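Local coordinates for protein lectin-related NK cell receptor LY49L1 (Mus musculus, PDB 3G8K) that serves as a natural killer cell receptor of the Ly49 family, which recognises MHC class I through a C-type lectin-like domain, at residues Y10-G15 against L56-D61. The protein carries 1 engineered substitution. Residues are numbered along the deposited sequence; the frame is centred on the assembly and turned at random.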
ATOM      1  N   TYR A  10       3.700  -6.071   5.241  1.00 27.94           N
ATOM      2  CA  TYR A  10       2.695  -5.262   4.532  1.00 26.56           C
ATOM      3  C   TYR A  10       2.652  -5.661   3.103  1.00 24.52           C
ATOM      4  O   TYR A  10       3.597  -6.242   2.611  1.00 24.72           O
ATOM      5  CB  TYR A  10       3.006  -3.773   4.609  1.00 27.04           C
ATOM      6  CG  TYR A  10       4.444  -3.397   4.333  1.00 27.74           C
ATOM      7  CD1 TYR A  10       5.333  -3.205   5.383  1.00 27.53           C
ATOM      8  CD2 TYR A  10       4.890  -3.191   3.044  1.00 28.22           C
ATOM      9  CE1 TYR A  10       6.643  -2.817   5.125  1.00 28.59           C
ATOM     10  CE2 TYR A  10       6.190  -2.803   2.770  1.00 30.17           C
ATOM     11  CZ  TYR A  10       7.067  -2.634   3.816  1.00 28.13           C
ATOM     12  OH  TYR A  10       8.367  -2.271   3.569  1.00 29.27           O
ATOM     13  N   TRP A  11       1.568  -5.305   2.389  1.00 24.19           N
ATOM     14  CA  TRP A  11       1.517  -5.638   0.985  1.00 21.74           C
ATOM     15  C   TRP A  11       0.427  -4.800   0.394  1.00 21.55           C
ATOM     16  O   TRP A  11      -0.284  -4.177   1.097  1.00 19.52           O
ATOM     17  CB  TRP A  11       1.281  -7.151   0.759  1.00 22.61           C
ATOM     18  CG  TRP A  11      -0.083  -7.761   1.211  1.00 24.79           C
ATOM     19  CD1 TRP A  11      -1.177  -8.028   0.419  1.00 20.45           C
ATOM     20  CD2 TRP A  11      -0.430  -8.231   2.540  1.00 18.80           C
ATOM     21  NE1 TRP A  11      -2.161  -8.640   1.163  1.00 25.29           N
ATOM     22  CE2 TRP A  11      -1.740  -8.760   2.466  1.00 22.47           C
ATOM     23  CE3 TRP A  11       0.259  -8.285   3.771  1.00 24.45           C
ATOM     24  CZ2 TRP A  11      -2.388  -9.294   3.573  1.00 23.14           C
ATOM     25  CZ3 TRP A  11      -0.372  -8.802   4.853  1.00 20.79           C
ATOM     26  CH2 TRP A  11      -1.675  -9.311   4.763  1.00 23.33           C
ATOM     27  N   PHE A  12       0.318  -4.734  -0.913  1.00 23.38           N
ATOM     28  CA  PHE A  12      -0.812  -3.969  -1.434  1.00 24.76           C
ATOM     29  C   PHE A  12      -1.380  -4.534  -2.708  1.00 25.03           C
ATOM     30  O   PHE A  12      -0.785  -5.443  -3.259  1.00 23.00           O
ATOM     31  CB  PHE A  12      -0.544  -2.448  -1.393  1.00 27.83           C
ATOM     32  CG  PHE A  12       0.620  -1.994  -2.189  1.00 31.06           C
ATOM     33  CD1 PHE A  12       0.510  -1.858  -3.596  1.00 39.06           C
ATOM     34  CD2 PHE A  12       1.775  -1.575  -1.555  1.00 35.64           C
ATOM     35  CE1 PHE A  12       1.624  -1.388  -4.394  1.00 38.94           C
ATOM     36  CE2 PHE A  12       2.868  -1.090  -2.305  1.00 37.82           C
ATOM     37  CZ  PHE A  12       2.802  -0.992  -3.754  1.00 37.32           C
ATOM     38  N   CYS A  13      -2.580  -4.080  -3.071  1.00 23.84           N
ATOM     39  CA  CYS A  13      -3.295  -4.644  -4.172  1.00 25.52           C
ATOM     40  C   CYS A  13      -3.851  -3.529  -5.009  1.00 25.32           C
ATOM     41  O   CYS A  13      -4.116  -2.440  -4.520  1.00 25.39           O
ATOM     42  CB  CYS A  13      -4.414  -5.597  -3.688  1.00 24.35           C
ATOM     43  SG  CYS A  13      -3.816  -6.946  -2.567  1.00 25.20           S
ATOM     44  N   TYR A  14      -4.028  -3.822  -6.278  1.00 27.81           N
ATOM     45  CA  TYR A  14      -4.564  -2.852  -7.199  1.00 28.42           C
ATOM     46  C   TYR A  14      -5.330  -3.688  -8.241  1.00 29.21           C
ATOM     47  O   TYR A  14      -4.732  -4.431  -8.968  1.00 26.21           O
ATOM     48  CB  TYR A  14      -3.461  -2.003  -7.848  1.00 29.24           C
ATOM     49  CG  TYR A  14      -3.994  -0.965  -8.879  1.00 29.79           C
ATOM     50  CD1 TYR A  14      -4.936   0.011  -8.502  1.00 30.95           C
ATOM     51  CD2 TYR A  14      -3.534  -0.952 -10.193  1.00 32.82           C
ATOM     52  CE1 TYR A  14      -5.417   0.963  -9.376  1.00 32.91           C
ATOM     53  CE2 TYR A  14      -4.020   0.011 -11.122  1.00 32.80           C
ATOM     54  CZ  TYR A  14      -4.962   0.969 -10.700  1.00 36.18           C
ATOM     55  OH  TYR A  14      -5.447   1.953 -11.625  1.00 39.25           O
ATOM     56  N   GLY A  15      -6.664  -3.584  -8.266  1.00 30.10           N
ATOM     57  CA  GLY A  15      -7.407  -4.332  -9.271  1.00 30.53           C
ATOM     58  C   GLY A  15      -7.338  -5.780  -8.880  1.00 31.62           C
ATOM     59  O   GLY A  15      -7.689  -6.130  -7.728  1.00 33.66           O
ATOM     60  N   LEU A  56       3.103   5.827  -7.620  1.00 35.40           N
ATOM     61  CA  LEU A  56       2.285   6.468  -6.569  1.00 36.73           C
ATOM     62  C   LEU A  56       2.393   5.792  -5.165  1.00 37.81           C
ATOM     63  O   LEU A  56       2.791   6.429  -4.154  1.00 37.52           O
ATOM     64  CB  LEU A  56       0.872   6.426  -7.084  1.00 37.53           C
ATOM     65  CG  LEU A  56      -0.159   7.534  -7.033  1.00 41.58           C
ATOM     66  CD1 LEU A  56      -1.036   7.261  -5.790  1.00 44.42           C
ATOM     67  CD2 LEU A  56       0.470   8.988  -7.133  1.00 45.45           C
ATOM     68  N   LEU A  57       2.136   4.484  -5.121  1.00 39.19           N
ATOM     69  CA  LEU A  57       2.052   3.717  -3.891  1.00 40.43           C
ATOM     70  C   LEU A  57       3.275   3.084  -3.271  1.00 40.69           C
ATOM     71  O   LEU A  57       3.242   2.851  -2.074  1.00 41.61           O
ATOM     72  CB  LEU A  57       1.018   2.619  -4.049  1.00 41.85           C
ATOM     73  CG  LEU A  57      -0.244   2.779  -3.201  1.00 47.03           C
ATOM     74  CD1 LEU A  57       0.084   3.321  -1.733  1.00 51.17           C
ATOM     75  CD2 LEU A  57      -1.311   3.677  -3.907  1.00 47.36           C
ATOM     76  N   VAL A  58       4.322   2.726  -4.032  1.00 40.70           N
ATOM     77  CA  VAL A  58       5.504   2.052  -3.416  1.00 38.82           C
ATOM     78  C   VAL A  58       6.263   3.001  -2.473  1.00 39.11           C
ATOM     79  O   VAL A  58       6.377   4.170  -2.810  1.00 39.04           O
ATOM     80  CB  VAL A  58       6.479   1.485  -4.486  1.00 38.98           C
ATOM     81  CG1 VAL A  58       5.896   0.317  -5.165  1.00 36.80           C
ATOM     82  CG2 VAL A  58       6.960   2.561  -5.520  1.00 38.13           C
ATOM     83  N   PRO A  59       6.792   2.529  -1.289  1.00 37.95           N
ATOM     84  CA  PRO A  59       7.718   3.383  -0.553  1.00 37.91           C
ATOM     85  C   PRO A  59       8.905   3.789  -1.407  1.00 38.12           C
ATOM     86  O   PRO A  59       9.271   3.035  -2.279  1.00 40.15           O
ATOM     87  CB  PRO A  59       8.203   2.474   0.594  1.00 37.56           C
ATOM     88  CG  PRO A  59       7.146   1.532   0.804  1.00 37.64           C
ATOM     89  CD  PRO A  59       6.542   1.271  -0.570  1.00 38.14           C
ATOM     90  N   SER A  60       9.491   4.967  -1.184  1.00 38.09           N
ATOM     91  CA  SER A  60      10.568   5.494  -2.050  1.00 37.24           C
ATOM     92  C   SER A  60      11.795   4.609  -1.978  1.00 36.78           C
ATOM     93  O   SER A  60      12.440   4.535  -0.926  1.00 38.24           O
ATOM     94  CB  SER A  60      10.975   6.933  -1.638  1.00 37.66           C
ATOM     95  OG  SER A  60      12.190   7.315  -2.268  1.00 37.94           O
ATOM     96  N   ASP A  61      12.118   3.931  -3.076  1.00 34.73           N
ATOM     97  CA  ASP A  61      13.291   3.084  -3.136  1.00 32.82           C
ATOM     98  C   ASP A  61      13.301   2.574  -4.530  1.00 31.03           C
ATOM     99  O   ASP A  61      12.485   3.037  -5.374  1.00 30.56           O
ATOM    100  CB  ASP A  61      13.317   1.944  -2.060  1.00 34.35           C
ATOM    101  CG  ASP A  61      14.724   1.578  -1.633  1.00 35.61           C
ATOM    102  OD1 ASP A  61      15.654   1.968  -2.383  1.00 37.94           O
ATOM    103  OD2 ASP A  61      14.951   0.940  -0.555  1.00 40.13           O
TER
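F12, on the first strand (10-14) of this C-type lectin-like domain, packs its ring against L57 and V58 where helix 48-57 gives way to a loop. L57 meets it over one face: CB stands 4.3 Å from the ring centroid, 23° off the normal, a CH-pi contact displaced toward the rim. V58, the first residue beyond the helical conformation, comes instead to the edge, its CG1 lying near the ring plane 3.6 Å from F12 CZ. V58 turns CG1 to the ring by placing it opposite its own carbonyl carbon, beside the backbone N. The backbone shares in this packing, with L57 O 4.0 Å from F12 CE2. With chi1 at 61°, F12 CG sits between its own backbone N and carbonyl carbon, which carries the ring to L57 CB and V58 CG1. Around this buried junction, F53 of the same helix meets the F12 ring nearly at right angles, while Y19 and F21 of the adjoining strand meet it at intermediate tilts. Strand 10-14 also pairs antiparallel with its counterpart in the second subunit, continuing the sheet across the dimer. K105 NZ hydrogen-bonds to L56 O in the last turn and to V58 O just past it.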